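Long-range contacts in nucleoside-diphosphate sugar epimerase (SulA family) (Corynebacterium glutamicum, PDB 3OH8), which probably acts as an NAD(P)-dependent epimerase on nucleoside-diphosphate sugars, joining a Rossmann-type domain to a second, antiparallel-sheet domain of less certain role: residues Ala252-Phe257 against Cys282-Glu286; Ala237-Ser243 against Pro291-Lys297; Leu3-Ile9 against Thr103-Val109; Trp189-Pro194 against Leu231-Leu236. All coordinates share one frame. Numbering follows the deposited sequence.

Contact 1: Ala252-Phe257 against Cys282-Glu286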
loop_
_atom_site.group_PDB
_atom_site.type_symbol
_atom_site.label_atom_id
_atom_site.label_comp_id
_atom_site.label_asym_id
_atom_site.label_seq_id
_atom_site.Cartn_x
_atom_site.Cartn_y
_atom_site.Cartn_z
ATOM N N ALA A 252 -11.967 10.780 0.242
ATOM C CA ALA A 252 -10.650 11.339 0.531
ATOM C C ALA A 252 -10.784 12.774 1.045
ATOM O O ALA A 252 -11.663 13.517 0.617
ATOM C CB ALA A 252 -9.779 11.316 -0.713
ATOM N N SER A 253 -9.920 13.159 1.976
ATOM C CA SER A 253 -9.824 14.561 2.371
ATOM C C SER A 253 -8.361 14.831 2.671
ATOM O O SER A 253 -7.496 14.135 2.140
ATOM C CB SER A 253 -10.721 14.876 3.571
ATOM O OG SER A 253 -10.713 16.271 3.837
ATOM N N ALA A 254 -8.066 15.821 3.512
ATOM C CA ALA A 254 -6.667 16.178 3.777
ATOM C C ALA A 254 -6.522 16.894 5.104
ATOM O O ALA A 254 -7.447 17.564 5.556
ATOM C CB ALA A 254 -6.117 17.070 2.635
ATOM N N VAL A 255 -5.353 16.766 5.719
ATOM C CA VAL A 255 -5.079 17.483 6.959
ATOM C C VAL A 255 -5.077 18.987 6.686
ATOM O O VAL A 255 -5.105 19.807 7.618
ATOM C CB VAL A 255 -3.730 17.068 7.558
ATOM C CG1 VAL A 255 -3.789 15.613 8.072
ATOM C CG2 VAL A 255 -2.642 17.226 6.517
ATOM N N GLY A 256 -5.051 19.339 5.402
ATOM C CA GLY A 256 -5.160 20.723 4.966
ATOM C C GLY A 256 -6.447 21.348 5.465
ATOM O O GLY A 256 -6.603 22.566 5.456
ATOM N N PHE A 257 -7.381 20.502 5.891
ATOM C CA PHE A 257 -8.598 20.953 6.548
ATOM C C PHE A 257 -8.281 21.883 7.727
ATOM O O PHE A 257 -9.035 22.816 8.004
ATOM C CB PHE A 257 -9.389 19.747 7.054
ATOM C CG PHE A 257 -10.606 20.112 7.866
ATOM C CD1 PHE A 257 -11.836 20.322 7.247
ATOM C CD2 PHE A 257 -10.528 20.237 9.244
ATOM C CE1 PHE A 257 -12.968 20.657 7.988
ATOM C CE2 PHE A 257 -11.650 20.576 9.991
ATOM C CZ PHE A 257 -12.874 20.787 9.358
ATOM N N CYS A 282 -10.973 22.312 1.615
ATOM C CA CYS A 282 -11.265 21.060 2.297
ATOM C C CYS A 282 -12.635 21.039 2.968
ATOM O O CYS A 282 -13.314 20.010 2.937
ATOM C CB CYS A 282 -10.149 20.699 3.284
ATOM S SG CYS A 282 -8.567 20.424 2.470
ATOM N N ARG A 283 -13.051 22.151 3.577
ATOM C CA ARG A 283 -14.396 22.215 4.155
ATOM C C ARG A 283 -15.440 21.961 3.073
ATOM O O ARG A 283 -16.385 21.196 3.276
ATOM C CB ARG A 283 -14.690 23.578 4.823
ATOM C CG ARG A 283 -13.917 23.864 6.125
ATOM C CD ARG A 283 -14.470 25.105 6.856
ATOM N NE ARG A 283 -14.360 26.329 6.058
ATOM C CZ ARG A 283 -13.311 27.156 6.088
ATOM N NH1 ARG A 283 -12.266 26.892 6.865
ATOM N NH2 ARG A 283 -13.301 28.246 5.335
ATOM N N ASP A 284 -15.288 22.630 1.934
ATOM C CA ASP A 284 -16.235 22.468 0.831
ATOM C C ASP A 284 -16.194 21.045 0.283
ATOM O O ASP A 284 -17.221 20.453 -0.039
ATOM C CB ASP A 284 -15.891 23.428 -0.293
ATOM C CG ASP A 284 -16.124 24.887 0.091
ATOM O OD1 ASP A 284 -16.755 25.127 1.140
ATOM O OD2 ASP A 284 -15.670 25.779 -0.654
ATOM N N TRP A 285 -14.984 20.512 0.161
ATOM C CA TRP A 285 -14.780 19.164 -0.355
ATOM C C TRP A 285 -15.504 18.138 0.533
ATOM O O TRP A 285 -16.200 17.242 0.045
ATOM C CB TRP A 285 -13.275 18.915 -0.394
ATOM C CG TRP A 285 -12.798 17.647 -0.999
ATOM C CD1 TRP A 285 -13.512 16.745 -1.734
ATOM C CD2 TRP A 285 -11.460 17.144 -0.925
ATOM N NE1 TRP A 285 -12.695 15.701 -2.122
ATOM C CE2 TRP A 285 -11.431 15.925 -1.637
ATOM C CE3 TRP A 285 -10.283 17.609 -0.322
ATOM C CZ2 TRP A 285 -10.267 15.156 -1.764
ATOM C CZ3 TRP A 285 -9.131 16.846 -0.441
ATOM C CH2 TRP A 285 -9.133 15.626 -1.156
ATOM N N GLU A 286 -15.365 18.282 1.844
ATOM C CA GLU A 286 -16.096 17.417 2.758
ATOM C C GLU A 286 -17.606 17.673 2.724
ATOM O O GLU A 286 -18.410 16.737 2.739
ATOM C CB GLU A 286 -15.532 17.557 4.175
ATOM C CG GLU A 286 -14.091 17.045 4.264
ATOM C CD GLU A 286 -13.548 17.065 5.675
ATOM O OE1 GLU A 286 -14.328 17.340 6.611
ATOM O OE2 GLU A 286 -12.338 16.816 5.847
HETATM O O HOH W 1 -14.707 14.434 0.819
HETATM O O HOH W 2 -12.760 12.777 -1.977
#

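Contact 2: Ala237-Ser243 against Pro291-Lys297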
loop_
_atom_site.group_PDB
_atom_site.type_symbol
_atom_site.label_atom_id
_atom_site.label_comp_id
_atom_site.label_asym_id
_atom_site.label_seq_id
_atom_site.Cartn_x
_atom_site.Cartn_y
_atom_site.Cartn_z
ATOM N N ALA A 237 -21.952 11.616 -4.331
ATOM C CA ALA A 237 -22.718 11.507 -3.087
ATOM C C ALA A 237 -24.207 11.330 -3.375
ATOM O O ALA A 237 -24.895 10.566 -2.697
ATOM C CB ALA A 237 -22.478 12.713 -2.196
ATOM N N GLU A 238 -24.700 12.021 -4.394
ATOM C CA GLU A 238 -26.094 11.866 -4.787
ATOM C C GLU A 238 -26.385 10.449 -5.243
ATOM O O GLU A 238 -27.421 9.885 -4.897
ATOM C CB GLU A 238 -26.470 12.883 -5.876
ATOM C CG GLU A 238 -26.487 14.312 -5.339
ATOM C CD GLU A 238 -26.721 15.367 -6.405
ATOM O OE1 GLU A 238 -26.792 15.016 -7.599
ATOM O OE2 GLU A 238 -26.820 16.555 -6.041
ATOM N N LEU A 239 -25.478 9.870 -6.029
ATOM C CA LEU A 239 -25.662 8.498 -6.469
ATOM C C LEU A 239 -25.657 7.562 -5.266
ATOM O O LEU A 239 -26.424 6.601 -5.213
ATOM C CB LEU A 239 -24.590 8.093 -7.481
ATOM C CG LEU A 239 -24.635 8.806 -8.836
ATOM C CD1 LEU A 239 -23.498 8.317 -9.732
ATOM C CD2 LEU A 239 -25.995 8.615 -9.520
ATOM N N VAL A 240 -24.799 7.849 -4.293
ATOM C CA VAL A 240 -24.774 7.045 -3.084
ATOM C C VAL A 240 -26.137 7.162 -2.403
ATOM O O VAL A 240 -26.740 6.164 -2.014
ATOM C CB VAL A 240 -23.643 7.476 -2.121
ATOM C CG1 VAL A 240 -23.789 6.772 -0.781
ATOM C CG2 VAL A 240 -22.285 7.176 -2.732
ATOM N N ALA A 241 -26.626 8.390 -2.283
ATOM C CA ALA A 241 -27.931 8.629 -1.683
ATOM C C ALA A 241 -29.009 7.807 -2.386
ATOM O O ALA A 241 -29.869 7.223 -1.737
ATOM C CB ALA A 241 -28.272 10.109 -1.747
ATOM N N GLU A 242 -28.950 7.748 -3.712
ATOM C CA GLU A 242 -30.017 7.117 -4.485
ATOM C C GLU A 242 -29.944 5.594 -4.499
ATOM O O GLU A 242 -30.923 4.926 -4.836
ATOM C CB GLU A 242 -30.026 7.667 -5.916
ATOM C CG GLU A 242 -30.209 9.179 -5.962
ATOM C CD GLU A 242 -29.762 9.798 -7.284
ATOM O OE1 GLU A 242 -29.576 9.050 -8.277
ATOM O OE2 GLU A 242 -29.595 11.038 -7.321
ATOM N N SER A 243 -28.788 5.046 -4.136
ATOM C CA SER A 243 -28.585 3.600 -4.195
ATOM C C SER A 243 -29.149 2.920 -2.954
ATOM O O SER A 243 -29.003 3.421 -1.847
ATOM C CB SER A 243 -27.097 3.280 -4.334
ATOM O OG SER A 243 -26.854 1.889 -4.196
ATOM N N PRO A 291 -25.221 15.030 0.635
ATOM C CA PRO A 291 -26.364 14.228 0.174
ATOM C C PRO A 291 -26.317 12.769 0.640
ATOM O O PRO A 291 -27.366 12.193 0.922
ATOM C CB PRO A 291 -26.257 14.311 -1.352
ATOM C CG PRO A 291 -25.556 15.625 -1.596
ATOM C CD PRO A 291 -24.558 15.736 -0.479
ATOM N N ALA A 292 -25.130 12.175 0.720
ATOM C CA ALA A 292 -25.028 10.795 1.180
ATOM C C ALA A 292 -25.417 10.661 2.651
ATOM O O ALA A 292 -26.212 9.804 3.023
ATOM C CB ALA A 292 -23.623 10.260 0.964
ATOM N N SER A 293 -24.851 11.507 3.498
ATOM C CA SER A 293 -25.134 11.389 4.920
ATOM C C SER A 293 -26.565 11.842 5.217
ATOM O O SER A 293 -27.216 11.294 6.102
ATOM C CB SER A 293 -24.105 12.155 5.755
ATOM O OG SER A 293 -23.946 13.471 5.255
ATOM N N ASP A 294 -27.066 12.817 4.462
ATOM C CA ASP A 294 -28.463 13.227 4.621
ATOM C C ASP A 294 -29.394 12.050 4.356
ATOM O O ASP A 294 -30.460 11.945 4.962
ATOM C CB ASP A 294 -28.828 14.377 3.688
ATOM C CG ASP A 294 -28.195 15.688 4.104
ATOM O OD1 ASP A 294 -27.733 15.791 5.262
ATOM O OD2 ASP A 294 -28.165 16.619 3.272
ATOM N N ALA A 295 -28.989 11.163 3.452
ATOM C CA ALA A 295 -29.829 10.019 3.113
ATOM C C ALA A 295 -29.592 8.866 4.073
ATOM O O ALA A 295 -30.029 7.739 3.815
ATOM C CB ALA A 295 -29.586 9.571 1.675
ATOM N N GLY A 296 -28.893 9.143 5.169
ATOM C CA GLY A 296 -28.669 8.137 6.198
ATOM C C GLY A 296 -27.531 7.158 5.945
ATOM O O GLY A 296 -27.384 6.181 6.685
ATOM N N LYS A 297 -26.730 7.394 4.909
ATOM C CA LYS A 297 -25.598 6.498 4.627
ATOM C C LYS A 297 -24.409 6.830 5.513
ATOM O O LYS A 297 -24.287 7.951 6.008
ATOM C CB LYS A 297 -25.173 6.566 3.155
ATOM C CG LYS A 297 -26.005 5.675 2.246
ATOM C CD LYS A 297 -27.282 6.357 1.813
ATOM C CE LYS A 297 -28.317 5.338 1.353
ATOM N NZ LYS A 297 -27.863 4.584 0.166
#

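Contact 3: Leu3-Ile9 against Thr103-Val109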
loop_
_atom_site.group_PDB
_atom_site.type_symbol
_atom_site.label_atom_id
_atom_site.label_comp_id
_atom_site.label_asym_id
_atom_site.label_seq_id
_atom_site.Cartn_x
_atom_site.Cartn_y
_atom_site.Cartn_z
ATOM N N LEU A 3 20.273 -16.443 -4.564
ATOM C CA LEU A 3 19.868 -16.282 -3.168
ATOM C C LEU A 3 18.805 -17.283 -2.757
ATOM O O LEU A 3 17.783 -17.425 -3.425
ATOM C CB LEU A 3 19.362 -14.864 -2.883
ATOM C CG LEU A 3 18.975 -14.565 -1.419
ATOM C CD1 LEU A 3 20.159 -14.806 -0.479
ATOM C CD2 LEU A 3 18.446 -13.140 -1.240
ATOM N N THR A 4 19.058 -17.980 -1.656
ATOM C CA THR A 4 18.025 -18.793 -1.016
ATOM C C THR A 4 17.869 -18.326 0.427
ATOM O O THR A 4 18.849 -18.220 1.165
ATOM C CB THR A 4 18.361 -20.297 -1.035
ATOM O OG1 THR A 4 18.630 -20.716 -2.380
ATOM C CG2 THR A 4 17.200 -21.101 -0.492
ATOM N N THR A 5 16.635 -18.042 0.825
ATOM C CA THR A 5 16.382 -17.536 2.168
ATOM C C THR A 5 14.949 -17.857 2.578
ATOM O O THR A 5 14.053 -17.945 1.731
ATOM C CB THR A 5 16.693 -16.008 2.278
ATOM O OG1 THR A 5 16.730 -15.620 3.655
ATOM C CG2 THR A 5 15.647 -15.146 1.516
ATOM N N SER A 6 14.741 -18.047 3.879
ATOM C CA SER A 6 13.443 -18.474 4.395
ATOM C C SER A 6 12.864 -17.491 5.416
ATOM O O SER A 6 13.604 -16.796 6.114
ATOM C CB SER A 6 13.552 -19.875 5.038
ATOM O OG SER A 6 13.882 -20.876 4.085
ATOM N N HIS A 7 11.538 -17.456 5.519
ATOM C CA HIS A 7 10.883 -16.648 6.550
ATOM C C HIS A 7 9.582 -17.291 7.009
ATOM O O HIS A 7 8.869 -17.919 6.222
ATOM C CB HIS A 7 10.637 -15.209 6.062
ATOM C CG HIS A 7 9.748 -15.110 4.857
ATOM N ND1 HIS A 7 8.517 -14.492 4.885
ATOM C CD2 HIS A 7 9.927 -15.529 3.579
ATOM C CE1 HIS A 7 7.972 -14.534 3.679
ATOM N NE2 HIS A 7 8.808 -15.159 2.872
ATOM N N PHE A 8 9.280 -17.132 8.291
ATOM C CA PHE A 8 8.100 -17.743 8.884
ATOM C C PHE A 8 6.902 -16.796 8.891
ATOM O O PHE A 8 7.025 -15.629 9.249
ATOM C CB PHE A 8 8.411 -18.147 10.327
ATOM C CG PHE A 8 7.236 -18.715 11.061
ATOM C CD1 PHE A 8 6.776 -19.996 10.770
ATOM C CD2 PHE A 8 6.605 -17.981 12.060
ATOM C CE1 PHE A 8 5.687 -20.531 11.445
ATOM C CE2 PHE A 8 5.515 -18.508 12.746
ATOM C CZ PHE A 8 5.053 -19.781 12.438
ATOM N N ILE A 9 5.740 -17.317 8.520
ATOM C CA ILE A 9 4.504 -16.542 8.507
ATOM C C ILE A 9 3.543 -17.210 9.480
ATOM O O ILE A 9 3.224 -18.390 9.310
ATOM C CB ILE A 9 3.858 -16.561 7.109
ATOM C CG1 ILE A 9 4.818 -15.984 6.053
ATOM C CG2 ILE A 9 2.537 -15.786 7.112
ATOM C CD1 ILE A 9 5.100 -14.514 6.220
ATOM N N THR A 103 3.428 -21.114 8.541
ATOM C CA THR A 103 3.975 -21.386 7.217
ATOM C C THR A 103 5.437 -20.965 7.155
ATOM O O THR A 103 5.806 -19.914 7.670
ATOM C CB THR A 103 3.167 -20.660 6.105
ATOM O OG1 THR A 103 1.791 -21.041 6.193
ATOM C CG2 THR A 103 3.701 -21.028 4.695
ATOM N N LEU A 104 6.277 -21.814 6.580
ATOM C CA LEU A 104 7.668 -21.457 6.352
ATOM C C LEU A 104 7.829 -21.311 4.855
ATOM O O LEU A 104 7.644 -22.281 4.110
ATOM C CB LEU A 104 8.625 -22.541 6.864
ATOM C CG LEU A 104 10.103 -22.248 6.550
ATOM C CD1 LEU A 104 10.575 -20.984 7.261
ATOM C CD2 LEU A 104 10.981 -23.433 6.912
ATOM N N ILE A 105 8.136 -20.096 4.409
ATOM C CA ILE A 105 8.328 -19.837 2.991
ATOM C C ILE A 105 9.808 -19.821 2.681
ATOM O O ILE A 105 10.594 -19.146 3.355
ATOM C CB ILE A 105 7.697 -18.475 2.571
ATOM C CG1 ILE A 105 6.180 -18.529 2.769
ATOM C CG2 ILE A 105 8.009 -18.175 1.117
ATOM C CD1 ILE A 105 5.456 -17.198 2.544
ATOM N N THR A 106 10.199 -20.579 1.665
ATOM C CA THR A 106 11.561 -20.473 1.178
ATOM C C THR A 106 11.545 -19.912 -0.231
ATOM O O THR A 106 10.866 -20.441 -1.114
ATOM C CB THR A 106 12.290 -21.829 1.181
ATOM O OG1 THR A 106 12.256 -22.385 2.501
ATOM C CG2 THR A 106 13.755 -21.640 0.732
ATOM N N ASP A 107 12.277 -18.823 -0.427
ATOM C CA ASP A 107 12.466 -18.275 -1.761
ATOM C C ASP A 107 13.846 -18.666 -2.242
ATOM O O ASP A 107 14.836 -18.478 -1.533
ATOM C CB ASP A 107 12.377 -16.752 -1.747
ATOM C CG ASP A 107 10.990 -16.262 -1.424
ATOM O OD1 ASP A 107 10.103 -16.372 -2.296
ATOM O OD2 ASP A 107 10.795 -15.785 -0.292
ATOM N N SER A 108 13.907 -19.204 -3.449
ATOM C CA SER A 108 15.183 -19.518 -4.064
ATOM C C SER A 108 15.206 -18.892 -5.452
ATOM O O SER A 108 14.443 -19.285 -6.332
ATOM C CB SER A 108 15.380 -21.036 -4.152
ATOM O OG SER A 108 16.611 -21.348 -4.779
ATOM N N VAL A 109 16.063 -17.898 -5.641
ATOM C CA VAL A 109 16.182 -17.274 -6.950
ATOM C C VAL A 109 17.539 -17.586 -7.584
ATOM O O VAL A 109 18.590 -17.389 -6.975
ATOM C CB VAL A 109 15.929 -15.751 -6.903
ATOM C CG1 VAL A 109 16.810 -15.090 -5.871
ATOM C CG2 VAL A 109 16.164 -15.133 -8.278
#

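Contact 4: Trp189-Pro194 against Leu231-Leu236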
loop_
_atom_site.group_PDB
_atom_site.type_symbol
_atom_site.label_atom_id
_atom_site.label_comp_id
_atom_site.label_asym_id
_atom_site.label_seq_id
_atom_site.Cartn_x
_atom_site.Cartn_y
_atom_site.Cartn_z
ATOM N N TRP A 189 -16.245 6.850 -15.769
ATOM C CA TRP A 189 -16.742 7.868 -14.860
ATOM C C TRP A 189 -16.517 9.249 -15.454
ATOM O O TRP A 189 -15.380 9.643 -15.698
ATOM C CB TRP A 189 -16.045 7.755 -13.503
ATOM C CG TRP A 189 -16.340 8.895 -12.562
ATOM C CD1 TRP A 189 -17.564 9.406 -12.248
ATOM C CD2 TRP A 189 -15.384 9.635 -11.796
ATOM N NE1 TRP A 189 -17.430 10.434 -11.336
ATOM C CE2 TRP A 189 -16.099 10.590 -11.046
ATOM C CE3 TRP A 189 -13.990 9.579 -11.669
ATOM C CZ2 TRP A 189 -15.467 11.486 -10.182
ATOM C CZ3 TRP A 189 -13.368 10.468 -10.812
ATOM C CH2 TRP A 189 -14.105 11.410 -10.087
ATOM N N ASP A 190 -17.611 9.964 -15.690
ATOM C CA ASP A 190 -17.570 11.372 -16.092
ATOM C C ASP A 190 -17.803 12.202 -14.840
ATOM O O ASP A 190 -18.917 12.258 -14.342
ATOM C CB ASP A 190 -18.682 11.658 -17.102
ATOM C CG ASP A 190 -18.635 13.083 -17.636
ATOM O OD1 ASP A 190 -17.937 13.925 -17.030
ATOM O OD2 ASP A 190 -19.297 13.365 -18.660
ATOM N N PRO A 191 -16.748 12.829 -14.312
ATOM C CA PRO A 191 -16.871 13.474 -12.998
ATOM C C PRO A 191 -18.007 14.494 -12.925
ATOM O O PRO A 191 -18.666 14.593 -11.884
ATOM C CB PRO A 191 -15.518 14.163 -12.812
ATOM C CG PRO A 191 -14.569 13.366 -13.667
ATOM C CD PRO A 191 -15.390 12.950 -14.870
ATOM N N LEU A 192 -18.246 15.231 -14.006
ATOM C CA LEU A 192 -19.269 16.280 -13.976
ATOM C C LEU A 192 -20.615 15.805 -14.489
ATOM O O LEU A 192 -21.557 16.584 -14.591
ATOM C CB LEU A 192 -18.813 17.517 -14.754
ATOM C CG LEU A 192 -17.634 18.253 -14.108
ATOM C CD1 LEU A 192 -17.087 19.328 -15.031
ATOM C CD2 LEU A 192 -18.049 18.837 -12.757
ATOM N N ASN A 193 -20.703 14.523 -14.813
ATOM C CA ASN A 193 -21.956 13.962 -15.281
ATOM C C ASN A 193 -21.940 12.448 -15.139
ATOM O O ASN A 193 -21.998 11.743 -16.135
ATOM C CB ASN A 193 -22.189 14.347 -16.756
ATOM C CG ASN A 193 -23.537 13.866 -17.280
ATOM O OD1 ASN A 193 -24.500 13.745 -16.523
ATOM N ND2 ASN A 193 -23.607 13.594 -18.578
ATOM N N PRO A 194 -21.855 11.945 -13.894
ATOM C CA PRO A 194 -21.710 10.499 -13.675
ATOM C C PRO A 194 -22.970 9.706 -14.052
ATOM O O PRO A 194 -24.090 10.156 -13.797
ATOM C CB PRO A 194 -21.425 10.402 -12.170
ATOM C CG PRO A 194 -22.078 11.631 -11.593
ATOM C CD PRO A 194 -21.830 12.697 -12.629
ATOM N N LEU A 231 -17.692 19.593 -7.093
ATOM C CA LEU A 231 -18.843 19.102 -7.864
ATOM C C LEU A 231 -18.844 17.559 -8.104
ATOM O O LEU A 231 -19.857 16.884 -7.893
ATOM C CB LEU A 231 -18.966 19.869 -9.191
ATOM C CG LEU A 231 -20.053 20.958 -9.337
ATOM C CD1 LEU A 231 -20.437 21.590 -8.012
ATOM C CD2 LEU A 231 -19.635 22.027 -10.333
ATOM N N PRO A 232 -17.713 16.999 -8.547
ATOM C CA PRO A 232 -17.752 15.546 -8.748
ATOM C C PRO A 232 -18.073 14.788 -7.456
ATOM O O PRO A 232 -18.730 13.737 -7.500
ATOM C CB PRO A 232 -16.337 15.223 -9.230
ATOM C CG PRO A 232 -15.844 16.514 -9.866
ATOM C CD PRO A 232 -16.469 17.609 -9.058
ATOM N N THR A 233 -17.604 15.308 -6.325
ATOM C CA THR A 233 -17.837 14.664 -5.035
ATOM C C THR A 233 -19.321 14.684 -4.704
ATOM O O THR A 233 -19.861 13.712 -4.183
ATOM C CB THR A 233 -17.029 15.347 -3.903
ATOM O OG1 THR A 233 -15.625 15.124 -4.111
ATOM C CG2 THR A 233 -17.415 14.783 -2.571
ATOM N N LYS A 234 -19.981 15.793 -5.030
ATOM C CA LYS A 234 -21.401 15.938 -4.762
ATOM C C LYS A 234 -22.233 15.006 -5.636
ATOM O O LYS A 234 -23.186 14.376 -5.162
ATOM C CB LYS A 234 -21.843 17.389 -4.982
ATOM C CG LYS A 234 -23.272 17.670 -4.566
ATOM C CD LYS A 234 -23.645 19.114 -4.885
ATOM C CE LYS A 234 -25.122 19.370 -4.652
ATOM N NZ LYS A 234 -25.494 20.762 -5.035
ATOM N N PHE A 235 -21.886 14.931 -6.916
ATOM C CA PHE A 235 -22.641 14.098 -7.837
ATOM C C PHE A 235 -22.521 12.634 -7.431
ATOM O O PHE A 235 -23.490 11.879 -7.486
ATOM C CB PHE A 235 -22.206 14.347 -9.288
ATOM C CG PHE A 235 -22.419 15.780 -9.746
ATOM C CD1 PHE A 235 -23.312 16.606 -9.078
ATOM C CD2 PHE A 235 -21.727 16.295 -10.836
ATOM C CE1 PHE A 235 -23.520 17.924 -9.492
ATOM C CE2 PHE A 235 -21.929 17.603 -11.260
ATOM C CZ PHE A 235 -22.828 18.420 -10.582
ATOM N N LEU A 236 -21.337 12.239 -6.987
ATOM C CA LEU A 236 -21.149 10.869 -6.511
ATOM C C LEU A 236 -21.979 10.645 -5.233
ATOM O O LEU A 236 -22.622 9.607 -5.062
ATOM C CB LEU A 236 -19.667 10.606 -6.231
ATOM C CG LEU A 236 -18.784 9.752 -7.156
ATOM C CD1 LEU A 236 -19.549 8.978 -8.253
ATOM C CD2 LEU A 236 -17.704 10.604 -7.734
HETATM O O HOH W 3 -18.879 12.541 -10.107
#

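Contact 1: Ala252-Phe257 against Cys282-Glu286
This is a helix-on-strand contact in the Rossmann-like domain: the C-terminal end of strand 248-254 and the short 3-10 turn beyond it pack against helix 277-287. The short segments are almost antiparallel, at 161°, with axes 8.7 Å apart. W285 supplies the broad surface. One face of its indole is turned to the strand backbone, with S253 CA 3.9 Å from the centroid of the six-membered ring of W285, a CH-pi contact; the small side chains of A252 and A254 let the backbone come this close, A252 CB 4.0 Å from W285 CZ2. One turn earlier, C282 packs at the 3-10 turn, its CB 4.0 Å from F257 CB. The buried polar link is S253 OG donating to E286 OE2 at 2.6 Å; R303 balances this carboxylate by a salt bridge. Water 1 and water 2 both donate to the carbonyl of A252. Strand 248-254, helix 277-287 and the parallel neighbour strand 298-308 together form a beta-alpha-beta crossover, the repeating unit of the Rossmann fold.

Contact 2: Ala237-Ser243 against Pro291-Lys297
The methyl group of A241 sits against the single turn of helix 290-294, with its CB 3.5 Å from P291 O and 3.7 Å from A295 CB. Alanine suits the place because the backbones come near here: the CA atoms of A241 and A292 are only 4.6 Å apart. The same economy marks the rest of the apolar seam. A237 CB lies 4.1 Å from P291 CD and 4.2 Å from A292 CB, while V240 CG1 reaches A292 CB at 3.9 Å. At the rim, the aliphatic part of E238 covers the proline, CG to P291 CB 4.0 Å, and its carboxylate continues past the contact.

K297 adds the polar half. Its chain folds back (chi1 m, chi2 p) so that CG touches V240 CG1 at 3.9 Å and NZ donates to V240 O at 2.9 Å and to S243 O at 2.6 Å; C246 O is a further acceptor. A positive group suits the C-terminal end of helix 222-242, the negative end of its dipole; V240 O also accepts S243 N at 3.2 Å. What brings K297 round is a Schellman motif ending helix 290-294: G296, at positive phi, is its C-prime residue, with K297 N bonded to A292 O and G296 N to S293 O. Helices lying side by side over a mainly parallel sheet, each leading into a strand, are the layered pattern of the Rossmann fold.

Contact 3: Leu3-Ile9 against Thr103-Val109
Rotamers decide how the side chains of this antiparallel strand pair meet, because the backbone ladder is regular: H7 N to I105 O (2.9 Å) is one of its eight hydrogen bonds. On the face that carries T4, S6 and F8, two of the three non-hydrogen-bonded pairs set hydroxyls together: T4 (m) and S108 (t) bring OG1 and OG to 3.2 Å, and S6 and T106, both m, close to 2.7 Å between OG and OG1; S6 OG also bonds S498. L104, t at chi1 and p at chi2, leans across so that its CD1 lies 3.9 Å from S6 CB. F8, also t, brings CD1 to 3.2 Å from T103 O. Helix 488-511 covers this face, R506 making a cation-pi contact with F8.

On the other face, H7 takes the p rotamer, which folds the imidazole over the partner strand, NE2 3.5 Å from I105 CB, with D107 OD2 near the ring edge. I9, m at both angles, sets CG1 3.8 Å from I105 CD1, and beta-branched residues suit such extended backbone. Helices 13-21 and 119-139 pack here, in a helix-grip topology like that of START and Bet v 1 proteins. The chemistry implies a two-sided pair: one face joins hydroxyls beneath the C-terminal helix, F8 and L104 its apolar end; the other mixes L3, I9, I105 and V109 with T5, H7, T103 and D107.

Contact 4: Trp189-Pro194 against Leu231-Leu236
In this Rossmann-like domain, a type I beta turn, D190 to N193, rests with its flanking residues on the face of helix 222-242 formed by L231, P232, F235 and L236. Proline is apt at P191, the second position of the turn, since its fixed phi of -56° fits. The turn closes through N193 N to D190 O at 2.9 Å, with a weak bond from L192 N to D190 OD1 at 3.3 Å.

Apolar contacts dominate. P191 CB meets P232 CG at 3.8 Å, ring against ring. W189 reaches the helix with its CZ2, 3.4 Å from L236 CD2 and 4.0 Å from P232 CB. L192 starts out away from the helix, yet its CD2 curls back to 3.8 Å from L231 CB, and P194 CG presses on F235 CB at 3.6 Å. The compact, rigid proline rings let the backbones come close, P191 CA and P232 CA 4.8 Å apart, while L192 also reaches P232 and F235.

Backbone oxygens make the weaker contacts: P191 O accepts a CA-H...O approach from P232 CA at 3.4 Å and lies near the ring edge of F235, 3.7 Å from CD2. P232, with no amide hydrogen, also marks a kink in the helix.

No direct hydrogen bond joins the segments; water 3 does so, accepting from W189 NE1 at 2.8 Å and donating to P191 O at 2.7 Å and P232 O at 2.9 Å.

Contacts 1, 2 and 4 belong to one Rossmann-like domain, while contact 3 lies in a separate antiparallel sheet, its centre 43 to 48 Å from theirs. Helix 222-242 serves contacts 2 and 4, whose centres are about 13 Å apart; L239 CD1 touches P194 CB at 3.8 Å. The same helix meets contact 1, where W285 CD1 lies 3.6 Å from T233 OG1. Along the chain, contact 1 is nested within the loop closed by contact 2. Contact 3 is buried and held mainly by backbone hydrogen bonds. The others are partly buried and rely on side chains: a carboxylate-hydroxyl bond in contact 1, lysine to carbonyls in contact 2, prolines and one water in contact 4.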